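PDB 2A1V: uncharacterized protein from Deinococcus radiodurans, which is of unknown function but belongs to the YjbR family and folds with helices packed against an antiparallel beta-sheet. Local coordinates for residues 36-48 against 111-124. Residues are numbered along the deposited sequence; the frame is centred on the assembly and turned at random.
Sequences FKVGYLSKSRMYA and SYLLVTKKGFTKAE
Val38, Arg45 and Tyr47 of a beta-hairpin meet Tyr112, Val115 and Phe120 in a worked example of helix-on-sheet packing: strand 43-48 runs nearly antiparallel to helix 111-119, their axes 7.7 Å apart. Among the apolar contacts, Val115 lies across the two strands, its CG1 3.5 Å from Arg45 CB and also touching Val38 CG1, while its CG2 rests against Tyr47 CB. Tyr112 CE2 approaches Val38 CG2 at 3.5 Å, the ring brought there by a chi1 of 172° that points CG away from the backbone N.

The aromatic contacts come next. Tyr112 turns its ring edge to the face of Tyr47 in a T-shaped pair, planes at 89°, and its CB adds a CH-pi contact over that same ring. Both hydroxyls bond beyond this interface, Tyr47 to Ser23 and Tyr112 to the carbonyl of Pro21. Phe120 sets its ring edge against the turn end of the hairpin, near Val38 O and Lys43 O, with CZ 3.8 Å from the CA of Gly39, whose own backbone angles call for glycine; a CB there would also clash with Phe120 CZ.

Polar contacts close the far end. Lys43 reaches past Phe120, its ammonium off-centre over the ring in a cation-pi contact, to donate to Gly119 O at 3.1 Å and form a salt bridge with Glu124. A methionine here would probably leave the Glu124 carboxylate without its cationic mate and Gly119 O without this donor. Glu124 also belongs to a capping box with Thr121: OE1 accepts from Thr121 N at 2.8 Å, whereas OE2 receives Lys43 NZ at 2.5 Å on its syn lone pair.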
loop_
_atom_site.group_PDB
_atom_site.type_symbol
_atom_site.label_atom_id
_atom_site.label_comp_id
_atom_site.label_asym_id
_atom_site.label_seq_id
_atom_site.Cartn_x
_atom_site.Cartn_y
_atom_site.Cartn_z
ATOM N N PHE A 36 -5.704 4.336 -3.275
ATOM C CA PHE A 36 -5.429 5.064 -2.041
ATOM C C PHE A 36 -4.299 6.030 -2.306
ATOM O O PHE A 36 -3.220 5.648 -2.792
ATOM C CB PHE A 36 -5.067 4.128 -0.886
ATOM C CG PHE A 36 -6.108 3.102 -0.597
ATOM C CD1 PHE A 36 -6.101 1.878 -1.257
ATOM C CD2 PHE A 36 -7.086 3.351 0.366
ATOM C CE1 PHE A 36 -7.071 0.907 -0.996
ATOM C CE2 PHE A 36 -8.042 2.385 0.673
ATOM C CZ PHE A 36 -8.046 1.165 -0.010
ATOM N N LYS A 37 -4.564 7.296 -2.000
ATOM C CA LYS A 37 -3.618 8.376 -2.227
ATOM C C LYS A 37 -3.427 9.114 -0.903
ATOM O O LYS A 37 -4.315 9.106 -0.038
ATOM C CB LYS A 37 -4.126 9.306 -3.335
ATOM C CG LYS A 37 -4.149 8.680 -4.747
ATOM C CD LYS A 37 -4.726 9.625 -5.824
ATOM C CE LYS A 37 -4.412 9.182 -7.263
ATOM N NZ LYS A 37 -5.024 10.025 -8.377
ATOM N N VAL A 38 -2.252 9.708 -0.738
ATOM C CA VAL A 38 -1.936 10.506 0.426
ATOM C C VAL A 38 -1.524 11.917 -0.005
ATOM O O VAL A 38 -0.803 12.114 -1.004
ATOM C CB VAL A 38 -0.816 9.828 1.289
ATOM C CG1 VAL A 38 0.436 9.559 0.472
ATOM C CG2 VAL A 38 -0.440 10.652 2.484
ATOM N N GLY A 39 -2.000 12.892 0.754
ATOM C CA GLY A 39 -1.532 14.263 0.630
ATOM C C GLY A 39 -2.602 15.313 0.689
ATOM O O GLY A 39 -3.620 15.110 1.302
ATOM N N TYR A 40 -2.340 16.469 0.090
ATOM C CA TYR A 40 -3.340 17.551 0.061
ATOM C C TYR A 40 -4.417 17.151 -0.946
ATOM O O TYR A 40 -4.223 16.312 -1.846
ATOM C CB TYR A 40 -2.725 18.924 -0.346
ATOM C CG TYR A 40 -1.453 19.375 0.410
ATOM C CD1 TYR A 40 -0.170 18.855 0.060
ATOM C CD2 TYR A 40 -1.523 20.334 1.440
ATOM C CE1 TYR A 40 1.016 19.292 0.703
ATOM C CE2 TYR A 40 -0.363 20.768 2.110
ATOM C CZ TYR A 40 0.923 20.247 1.756
ATOM O OH TYR A 40 2.088 20.659 2.425
ATOM N N LEU A 41 -5.562 17.761 -0.798
ATOM C CA LEU A 41 -6.598 17.609 -1.787
ATOM C C LEU A 41 -6.117 18.100 -3.142
ATOM O O LEU A 41 -6.492 17.523 -4.144
ATOM C CB LEU A 41 -7.923 18.259 -1.304
ATOM C CG LEU A 41 -8.777 17.396 -0.360
ATOM C CD1 LEU A 41 -10.164 18.087 -0.140
ATOM C CD2 LEU A 41 -9.004 15.954 -0.906
ATOM N N SER A 42 -5.208 19.079 -3.192
ATOM C CA SER A 42 -4.663 19.541 -4.473
ATOM C C SER A 42 -3.365 18.870 -4.939
ATOM O O SER A 42 -2.824 19.203 -6.008
ATOM C CB SER A 42 -4.450 21.060 -4.435
ATOM O OG SER A 42 -3.334 21.381 -3.598
ATOM N N LYS A 43 -2.822 17.973 -4.129
ATOM C CA LYS A 43 -1.588 17.250 -4.467
ATOM C C LYS A 43 -1.505 15.963 -3.650
ATOM O O LYS A 43 -1.013 15.962 -2.557
ATOM C CB LYS A 43 -0.353 18.119 -4.213
ATOM C CG LYS A 43 0.983 17.493 -4.736
ATOM C CD LYS A 43 2.164 17.931 -3.822
ATOM C CE LYS A 43 3.360 16.941 -3.835
ATOM N NZ LYS A 43 4.573 17.561 -3.285
ATOM N N SER A 44 -1.997 14.870 -4.207
ATOM C CA SER A 44 -1.986 13.598 -3.522
ATOM C C SER A 44 -1.335 12.526 -4.380
ATOM O O SER A 44 -1.487 12.526 -5.592
ATOM C CB SER A 44 -3.404 13.200 -3.070
ATOM O OG SER A 44 -4.255 13.031 -4.161
ATOM N N ARG A 45 -0.676 11.585 -3.728
ATOM C CA ARG A 45 0.177 10.601 -4.379
ATOM C C ARG A 45 -0.256 9.172 -4.024
ATOM O O ARG A 45 -0.373 8.835 -2.856
ATOM C CB ARG A 45 1.640 10.806 -3.932
ATOM C CG ARG A 45 2.270 12.201 -4.227
ATOM C CD ARG A 45 2.652 12.393 -5.694
ATOM N NE ARG A 45 1.578 13.014 -6.475
ATOM C CZ ARG A 45 1.571 14.252 -6.980
ATOM N NH1 ARG A 45 2.588 15.096 -6.845
ATOM N NH2 ARG A 45 0.509 14.645 -7.647
ATOM N N MET A 46 -0.460 8.335 -5.036
ATOM C CA MET A 46 -0.888 6.953 -4.842
ATOM C C MET A 46 0.123 6.088 -4.082
ATOM O O MET A 46 1.324 6.151 -4.330
ATOM C CB MET A 46 -1.292 6.285 -6.173
ATOM C CG MET A 46 -0.218 6.216 -7.186
ATOM S SD MET A 46 -0.754 5.872 -8.921
ATOM C CE MET A 46 -1.604 4.369 -8.692
ATOM N N TYR A 47 -0.390 5.275 -3.151
ATOM C CA TYR A 47 0.451 4.364 -2.413
ATOM C C TYR A 47 -0.074 2.928 -2.370
ATOM O O TYR A 47 0.641 2.054 -1.892
ATOM C CB TYR A 47 0.707 4.902 -0.982
ATOM C CG TYR A 47 -0.480 4.871 -0.053
ATOM C CD1 TYR A 47 -0.792 3.724 0.679
ATOM C CD2 TYR A 47 -1.322 5.996 0.089
ATOM C CE1 TYR A 47 -1.898 3.697 1.522
ATOM C CE2 TYR A 47 -2.424 5.964 0.919
ATOM C CZ TYR A 47 -2.699 4.823 1.650
ATOM O OH TYR A 47 -3.793 4.789 2.493
ATOM N N ALA A 48 -1.325 2.695 -2.765
ATOM C CA ALA A 48 -1.853 1.332 -2.868
ATOM C C ALA A 48 -3.004 1.309 -3.871
ATOM O O ALA A 48 -3.704 2.305 -4.019
ATOM C CB ALA A 48 -2.306 0.845 -1.576
ATOM N N SER A 111 4.403 1.213 2.250
ATOM C CA SER A 111 4.206 1.845 0.942
ATOM C C SER A 111 3.762 3.320 1.154
ATOM O O SER A 111 4.334 4.230 0.591
ATOM C CB SER A 111 3.161 1.062 0.120
ATOM O OG SER A 111 2.917 1.683 -1.133
ATOM N N TYR A 112 2.772 3.507 2.028
ATOM C CA TYR A 112 2.353 4.831 2.540
ATOM C C TYR A 112 3.534 5.672 3.022
ATOM O O TYR A 112 3.678 6.816 2.605
ATOM C CB TYR A 112 1.308 4.674 3.676
ATOM C CG TYR A 112 0.936 5.948 4.412
ATOM C CD1 TYR A 112 1.698 6.389 5.464
ATOM C CD2 TYR A 112 -0.147 6.736 4.001
ATOM C CE1 TYR A 112 1.416 7.578 6.097
ATOM C CE2 TYR A 112 -0.477 7.905 4.640
ATOM C CZ TYR A 112 0.312 8.327 5.700
ATOM O OH TYR A 112 0.022 9.481 6.369
ATOM N N LEU A 113 4.354 5.126 3.919
ATOM C CA LEU A 113 5.529 5.878 4.447
ATOM C C LEU A 113 6.524 6.281 3.373
ATOM O O LEU A 113 7.029 7.428 3.345
ATOM C CB LEU A 113 6.247 5.102 5.530
ATOM C CG LEU A 113 5.507 5.152 6.862
ATOM C CD1 LEU A 113 6.059 4.022 7.828
ATOM C CD2 LEU A 113 5.623 6.545 7.500
ATOM N N LEU A 114 6.789 5.340 2.483
ATOM C CA LEU A 114 7.740 5.579 1.408
ATOM C C LEU A 114 7.228 6.717 0.565
ATOM O O LEU A 114 7.962 7.621 0.184
ATOM C CB LEU A 114 7.890 4.289 0.600
ATOM C CG LEU A 114 8.703 4.102 -0.652
ATOM C CD1 LEU A 114 9.000 2.558 -0.806
ATOM C CD2 LEU A 114 7.962 4.638 -1.855
ATOM N N VAL A 115 5.951 6.670 0.232
ATOM C CA VAL A 115 5.370 7.735 -0.558
ATOM C C VAL A 115 5.444 9.112 0.123
ATOM O O VAL A 115 5.784 10.086 -0.514
ATOM C CB VAL A 115 3.948 7.402 -1.070
ATOM C CG1 VAL A 115 3.332 8.603 -1.729
ATOM C CG2 VAL A 115 3.983 6.216 -2.036
ATOM N N THR A 116 5.126 9.175 1.407
ATOM C CA THR A 116 5.315 10.413 2.160
ATOM C C THR A 116 6.746 10.924 2.154
ATOM O O THR A 116 6.971 12.120 2.147
ATOM C CB THR A 116 4.804 10.335 3.602
ATOM O OG1 THR A 116 5.599 9.439 4.370
ATOM C CG2 THR A 116 3.395 9.818 3.692
ATOM N N LYS A 117 7.698 10.004 2.181
ATOM C CA LYS A 117 9.104 10.348 2.120
ATOM C C LYS A 117 9.532 10.790 0.733
ATOM O O LYS A 117 10.209 11.781 0.593
ATOM C CB LYS A 117 9.999 9.212 2.615
ATOM C CG LYS A 117 9.928 8.900 4.101
ATOM C CD LYS A 117 9.755 10.142 4.944
ATOM C CE LYS A 117 10.134 9.907 6.404
ATOM N NZ LYS A 117 9.941 8.533 6.897
ATOM N N LYS A 118 9.127 10.051 -0.293
ATOM C CA LYS A 118 9.618 10.341 -1.647
ATOM C C LYS A 118 8.857 11.456 -2.354
ATOM O O LYS A 118 9.462 12.184 -3.150
ATOM C CB LYS A 118 9.651 9.081 -2.519
ATOM C CG LYS A 118 10.206 9.315 -3.947
ATOM C CD LYS A 118 11.751 9.483 -3.914
ATOM C CE LYS A 118 12.270 10.359 -5.075
ATOM N NZ LYS A 118 12.037 11.866 -4.863
ATOM N N GLY A 119 7.574 11.631 -2.048
ATOM C CA GLY A 119 6.705 12.480 -2.839
ATOM C C GLY A 119 6.436 13.855 -2.269
ATOM O O GLY A 119 5.791 14.682 -2.925
ATOM N N PHE A 120 6.924 14.083 -1.047
ATOM C CA PHE A 120 6.675 15.297 -0.237
ATOM C C PHE A 120 8.006 15.700 0.419
ATOM O O PHE A 120 8.848 14.853 0.709
ATOM C CB PHE A 120 5.621 15.002 0.844
ATOM C CG PHE A 120 4.291 14.668 0.267
ATOM C CD1 PHE A 120 3.994 13.388 -0.125
ATOM C CD2 PHE A 120 3.368 15.660 0.023
ATOM C CE1 PHE A 120 2.817 13.095 -0.718
ATOM C CE2 PHE A 120 2.174 15.359 -0.582
ATOM C CZ PHE A 120 1.905 14.068 -0.944
ATOM N N THR A 121 8.205 16.985 0.610
ATOM C CA THR A 121 9.400 17.458 1.265
ATOM C C THR A 121 9.168 17.471 2.756
ATOM O O THR A 121 8.052 17.337 3.236
ATOM C CB THR A 121 9.804 18.860 0.806
ATOM O OG1 THR A 121 8.795 19.798 1.144
ATOM C CG2 THR A 121 10.059 18.880 -0.689
ATOM N N LYS A 122 10.273 17.598 3.470
ATOM C CA LYS A 122 10.280 17.819 4.901
ATOM C C LYS A 122 9.319 18.928 5.332
ATOM O O LYS A 122 8.557 18.740 6.287
ATOM C CB LYS A 122 11.729 18.102 5.338
ATOM C CG LYS A 122 11.848 18.734 6.716
ATOM C CD LYS A 122 13.279 18.606 7.300
ATOM C CE LYS A 122 13.245 18.937 8.817
ATOM N NZ LYS A 122 12.812 17.686 9.558
ATOM N N ALA A 123 9.312 20.059 4.622
ATOM C CA ALA A 123 8.341 21.150 4.965
ATOM C C ALA A 123 6.882 20.744 4.771
ATOM O O ALA A 123 6.035 21.087 5.578
ATOM C CB ALA A 123 8.605 22.420 4.118
ATOM N N GLU A 124 6.616 20.069 3.655
ATOM C CA GLU A 124 5.297 19.562 3.361
ATOM C C GLU A 124 4.810 18.612 4.448
ATOM O O GLU A 124 3.653 18.706 4.913
ATOM C CB GLU A 124 5.279 18.830 2.017
ATOM C CG GLU A 124 5.032 19.711 0.819
ATOM C CD GLU A 124 5.094 18.917 -0.481
ATOM O OE1 GLU A 124 6.196 18.399 -0.813
ATOM O OE2 GLU A 124 4.023 18.784 -1.128
#